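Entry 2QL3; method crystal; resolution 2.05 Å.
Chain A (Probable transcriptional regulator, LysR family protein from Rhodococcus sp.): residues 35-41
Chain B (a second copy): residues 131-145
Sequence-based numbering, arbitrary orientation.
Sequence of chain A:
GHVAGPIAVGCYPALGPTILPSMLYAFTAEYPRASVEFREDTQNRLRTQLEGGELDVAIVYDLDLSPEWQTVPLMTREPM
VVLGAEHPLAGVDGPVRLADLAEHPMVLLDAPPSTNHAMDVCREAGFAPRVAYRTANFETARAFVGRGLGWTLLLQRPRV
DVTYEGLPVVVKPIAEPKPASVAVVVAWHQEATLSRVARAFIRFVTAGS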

# COMPACT_ATOMS: atom_id res chain seq x y z
N SER A 35 22.51 -9.85 -8.17
CA SER A 35 21.39 -10.02 -7.24
C SER A 35 20.91 -8.68 -6.65
O SER A 35 21.73 -7.88 -6.19
N VAL A 36 19.60 -8.44 -6.68
CA VAL A 36 19.09 -7.18 -6.11
C VAL A 36 18.63 -7.22 -4.68
O VAL A 36 17.86 -8.10 -4.27
N GLU A 37 19.15 -6.28 -3.90
CA GLU A 37 18.64 -6.13 -2.53
C GLU A 37 17.65 -4.98 -2.56
O GLU A 37 18.03 -3.82 -2.71
N PHE A 38 16.38 -5.32 -2.48
CA PHE A 38 15.33 -4.34 -2.66
C PHE A 38 14.85 -3.84 -1.31
O PHE A 38 14.50 -4.66 -0.45
N ARG A 39 14.80 -2.53 -1.13
CA ARG A 39 14.25 -1.91 0.10
C ARG A 39 13.34 -0.77 -0.27
O ARG A 39 13.73 0.12 -0.97
N GLU A 40 12.11 -0.78 0.21
CA GLU A 40 11.23 0.36 0.15
C GLU A 40 11.42 1.16 1.41
O GLU A 40 11.46 0.59 2.49
N ASP A 41 11.54 2.47 1.30
CA ASP A 41 11.61 3.26 2.56
C ASP A 41 11.07 4.63 2.40
O ASP A 41 10.91 5.07 1.27
N VAL B 131 13.35 -16.17 0.86
CA VAL B 131 12.77 -14.84 0.69
C VAL B 131 13.63 -14.11 -0.31
O VAL B 131 14.77 -13.76 -0.01
N ALA B 132 13.10 -13.88 -1.51
CA ALA B 132 13.87 -13.20 -2.55
C ALA B 132 13.77 -11.66 -2.39
O ALA B 132 14.75 -10.91 -2.66
N TYR B 133 12.56 -11.21 -2.00
CA TYR B 133 12.18 -9.81 -1.85
C TYR B 133 11.26 -9.65 -0.62
O TYR B 133 10.50 -10.57 -0.28
N ARG B 134 11.37 -8.50 0.05
CA ARG B 134 10.62 -8.17 1.27
C ARG B 134 9.95 -6.83 1.07
O ARG B 134 10.61 -5.89 0.60
N THR B 135 8.68 -6.73 1.47
CA THR B 135 7.97 -5.46 1.42
C THR B 135 6.98 -5.36 2.59
O THR B 135 6.50 -6.35 3.08
N ALA B 136 6.71 -4.15 3.03
CA ALA B 136 5.69 -3.91 4.01
C ALA B 136 4.39 -3.52 3.29
O ALA B 136 3.35 -3.33 3.92
N ASN B 137 4.47 -3.40 1.96
CA ASN B 137 3.41 -2.87 1.09
C ASN B 137 2.64 -4.02 0.40
O ASN B 137 3.20 -4.72 -0.44
N PHE B 138 1.37 -4.17 0.74
CA PHE B 138 0.48 -5.20 0.21
C PHE B 138 0.55 -5.26 -1.30
O PHE B 138 0.78 -6.35 -1.87
N GLU B 139 0.40 -4.11 -1.97
CA GLU B 139 0.38 -4.08 -3.41
C GLU B 139 1.76 -4.39 -3.98
O GLU B 139 1.88 -4.91 -5.08
N THR B 140 2.81 -4.03 -3.26
CA THR B 140 4.12 -4.33 -3.80
C THR B 140 4.28 -5.83 -3.86
O THR B 140 4.71 -6.33 -4.88
N ALA B 141 3.87 -6.55 -2.80
CA ALA B 141 3.87 -8.01 -2.84
C ALA B 141 3.06 -8.58 -4.03
O ALA B 141 3.51 -9.48 -4.78
N ARG B 142 1.84 -8.08 -4.19
CA ARG B 142 1.01 -8.54 -5.32
C ARG B 142 1.66 -8.28 -6.70
O ARG B 142 1.64 -9.15 -7.55
N ALA B 143 2.17 -7.07 -6.90
CA ALA B 143 2.79 -6.66 -8.18
C ALA B 143 4.02 -7.48 -8.49
O ALA B 143 4.22 -7.90 -9.63
N PHE B 144 4.88 -7.67 -7.51
CA PHE B 144 6.08 -8.49 -7.67
C PHE B 144 5.66 -9.89 -8.09
O PHE B 144 6.25 -10.49 -8.98
N VAL B 145 4.62 -10.41 -7.43
CA VAL B 145 4.15 -11.79 -7.77
C VAL B 145 3.58 -11.88 -9.21
O VAL B 145 3.95 -12.75 -9.94

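Two nearly parallel strands, 35-40 of chain A and 131-135 of chain B, lie side by side with water in place of direct backbone hydrogen bonds. Their axes approach to 6.8 Å at an angle of 11°. Water 1 donates to Val36(A) O and Ala132(B) O, both at 2.9 Å, and accepts from Phe38(A) N at 3.0 Å. Water 3 donates to Phe38(A) O at 2.7 Å and accepts from Arg134(B) N at 2.8 Å. Each of these waters joins backbone groups of the two strands.

Phe38(A) and Glu40(A) point toward chain B, while Glu37(A) and Arg39(A) point away. Thr135(B), Asn137(B), Thr140(B) and Phe144(B) point toward chain A. Phe38(A) is buried, with chi1 t. Its CB rests 3.8 Å from Tyr133(B) CD1, at the edge of the tyrosine ring. Phe38(A) CE1 lies 3.8 Å from Phe144(B) CZ, which sits over one face of the Phe38(A) ring. The two phenylalanine planes are inclined at 49°. Thr140(B) CG2 adds an apolar contact, 4.1 Å from Phe38(A) CE1.

Tyr133(B), chi1 m, starts sideways, but its end comes nearer chain A. Its OH is 3.9 Å from Val36(A) CG1. Water 2 is 3.2 Å from Tyr133(B) OH and 2.9 Å from Val36(A) N.

Glu40(A), m at chi1 and t at chi2, reaches the start of the helix. Thr135(B) OG1, on a t rotamer, donates to Glu40(A) OE1 across a very short 2.3 Å. Thr140(B) OG1, on an m rotamer, donates to Glu40(A) OE2 at 2.7 Å. Both threonine hydroxyls also accept from Asn137(B): Asn137(B) N is 2.9 Å from Thr135(B) OG1, and Asn137(B) ND2 is 2.6 Å from Thr140(B) OG1. Water 4 donates to Glu40(A) OE1 at 2.5 Å and accepts from Ala136(B) N at 3.0 Å.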

# COMPACT_ATOMS: atom_id res chain seq x y z
CB SER A 35 21.71 -11.04 -6.14
OG SER A 35 22.77 -10.64 -5.31
CB VAL A 36 18.14 -6.39 -7.06
CG1 VAL A 36 17.70 -7.17 -8.24
CG2 VAL A 36 17.07 -5.57 -6.30
CB GLU A 37 19.80 -5.90 -1.53
CG GLU A 37 20.67 -7.20 -1.32
CD GLU A 37 22.17 -7.10 -1.78
OE1 GLU A 37 22.93 -6.26 -1.23
OE2 GLU A 37 22.57 -7.90 -2.68
CB PHE A 38 14.19 -4.96 -3.45
CG PHE A 38 12.98 -4.11 -3.53
CD1 PHE A 38 11.83 -4.40 -2.75
CD2 PHE A 38 12.97 -2.98 -4.34
CE1 PHE A 38 10.68 -3.59 -2.84
CE2 PHE A 38 11.81 -2.16 -4.43
CZ PHE A 38 10.68 -2.47 -3.66
CB ARG A 39 15.33 -1.33 1.04
CG ARG A 39 16.64 -2.06 1.07
CD ARG A 39 17.13 -2.35 2.49
NE ARG A 39 18.30 -3.23 2.40
CZ ARG A 39 18.25 -4.57 2.28
NH1 ARG A 39 17.07 -5.22 2.26
NH2 ARG A 39 19.39 -5.26 2.16
CB GLU A 40 9.77 -0.10 0.13
CG GLU A 40 9.25 -0.38 -1.22
CD GLU A 40 7.92 -1.12 -1.22
OE1 GLU A 40 7.72 -2.00 -0.35
OE2 GLU A 40 7.09 -0.82 -2.10
CB ASP A 41 12.99 3.30 3.21
CG ASP A 41 12.90 2.94 4.67
OD1 ASP A 41 11.97 3.45 5.40
OD2 ASP A 41 13.77 2.17 5.10
CB VAL B 131 12.65 -14.11 2.04
CG1 VAL B 131 12.07 -12.68 1.85
CG2 VAL B 131 11.75 -14.92 2.97
CB ALA B 132 13.40 -13.67 -3.96
CB TYR B 133 11.46 -9.29 -3.11
CG TYR B 133 12.30 -9.43 -4.37
CD1 TYR B 133 13.30 -8.50 -4.65
CD2 TYR B 133 12.12 -10.50 -5.26
CE1 TYR B 133 14.07 -8.58 -5.78
CE2 TYR B 133 12.93 -10.61 -6.40
CZ TYR B 133 13.90 -9.65 -6.64
OH TYR B 133 14.71 -9.69 -7.75
CB ARG B 134 11.56 -8.01 2.48
CG ARG B 134 11.73 -9.23 3.33
CD ARG B 134 12.94 -9.05 4.34
NE ARG B 134 13.25 -10.29 5.05
CZ ARG B 134 12.71 -10.63 6.23
NH1 ARG B 134 13.01 -11.80 6.81
NH2 ARG B 134 11.85 -9.80 6.82
CB THR B 135 7.29 -5.20 -0.00
OG1 THR B 135 6.54 -3.97 0.01
CG2 THR B 135 6.35 -6.36 -0.44
CB ALA B 136 6.17 -2.76 4.92
CB ASN B 137 4.07 -1.92 0.05
CG ASN B 137 3.07 -1.00 -0.65
OD1 ASN B 137 2.05 -0.64 -0.08
ND2 ASN B 137 3.44 -0.52 -1.84
CB PHE B 138 -0.97 -4.94 0.68
CG PHE B 138 -1.86 -6.17 0.70
CD1 PHE B 138 -1.94 -6.97 1.85
CD2 PHE B 138 -2.65 -6.50 -0.41
CE1 PHE B 138 -2.75 -8.11 1.89
CE2 PHE B 138 -3.48 -7.63 -0.39
CZ PHE B 138 -3.52 -8.45 0.75
CB GLU B 139 -0.15 -2.75 -4.01
CG GLU B 139 -0.34 -2.85 -5.57
CD GLU B 139 -1.34 -4.00 -6.08
OE1 GLU B 139 -1.30 -4.29 -7.28
OE2 GLU B 139 -2.09 -4.64 -5.28
CB THR B 140 5.26 -3.70 -2.99
OG1 THR B 140 5.02 -2.31 -2.86
CG2 THR B 140 6.64 -3.97 -3.63
CB ALA B 141 3.38 -8.60 -1.48
CB ARG B 142 -0.36 -7.90 -5.26
CG ARG B 142 -1.14 -8.51 -4.11
CD ARG B 142 -2.55 -8.00 -4.08
NE ARG B 142 -3.48 -8.66 -5.02
CZ ARG B 142 -3.94 -8.05 -6.10
NH1 ARG B 142 -4.80 -8.70 -6.89
NH2 ARG B 142 -3.53 -6.78 -6.39
CB ALA B 143 3.16 -5.17 -8.14
CB PHE B 144 6.85 -8.55 -6.36
CG PHE B 144 7.87 -7.46 -6.22
CD1 PHE B 144 7.63 -6.21 -6.77
CD2 PHE B 144 9.07 -7.68 -5.57
CE1 PHE B 144 8.54 -5.17 -6.67
CE2 PHE B 144 10.02 -6.61 -5.48
CZ PHE B 144 9.70 -5.37 -6.01
CB VAL B 145 3.21 -12.34 -6.65
CG1 VAL B 145 2.34 -13.50 -7.11
CG2 VAL B 145 4.08 -12.76 -5.43
O HOH W 1 15.93 -8.30 -2.13
O HOH W 2 17.77 -10.57 -7.23
O HOH W 3 13.85 -7.25 -0.43
O HOH W 4 7.87 -1.52 2.12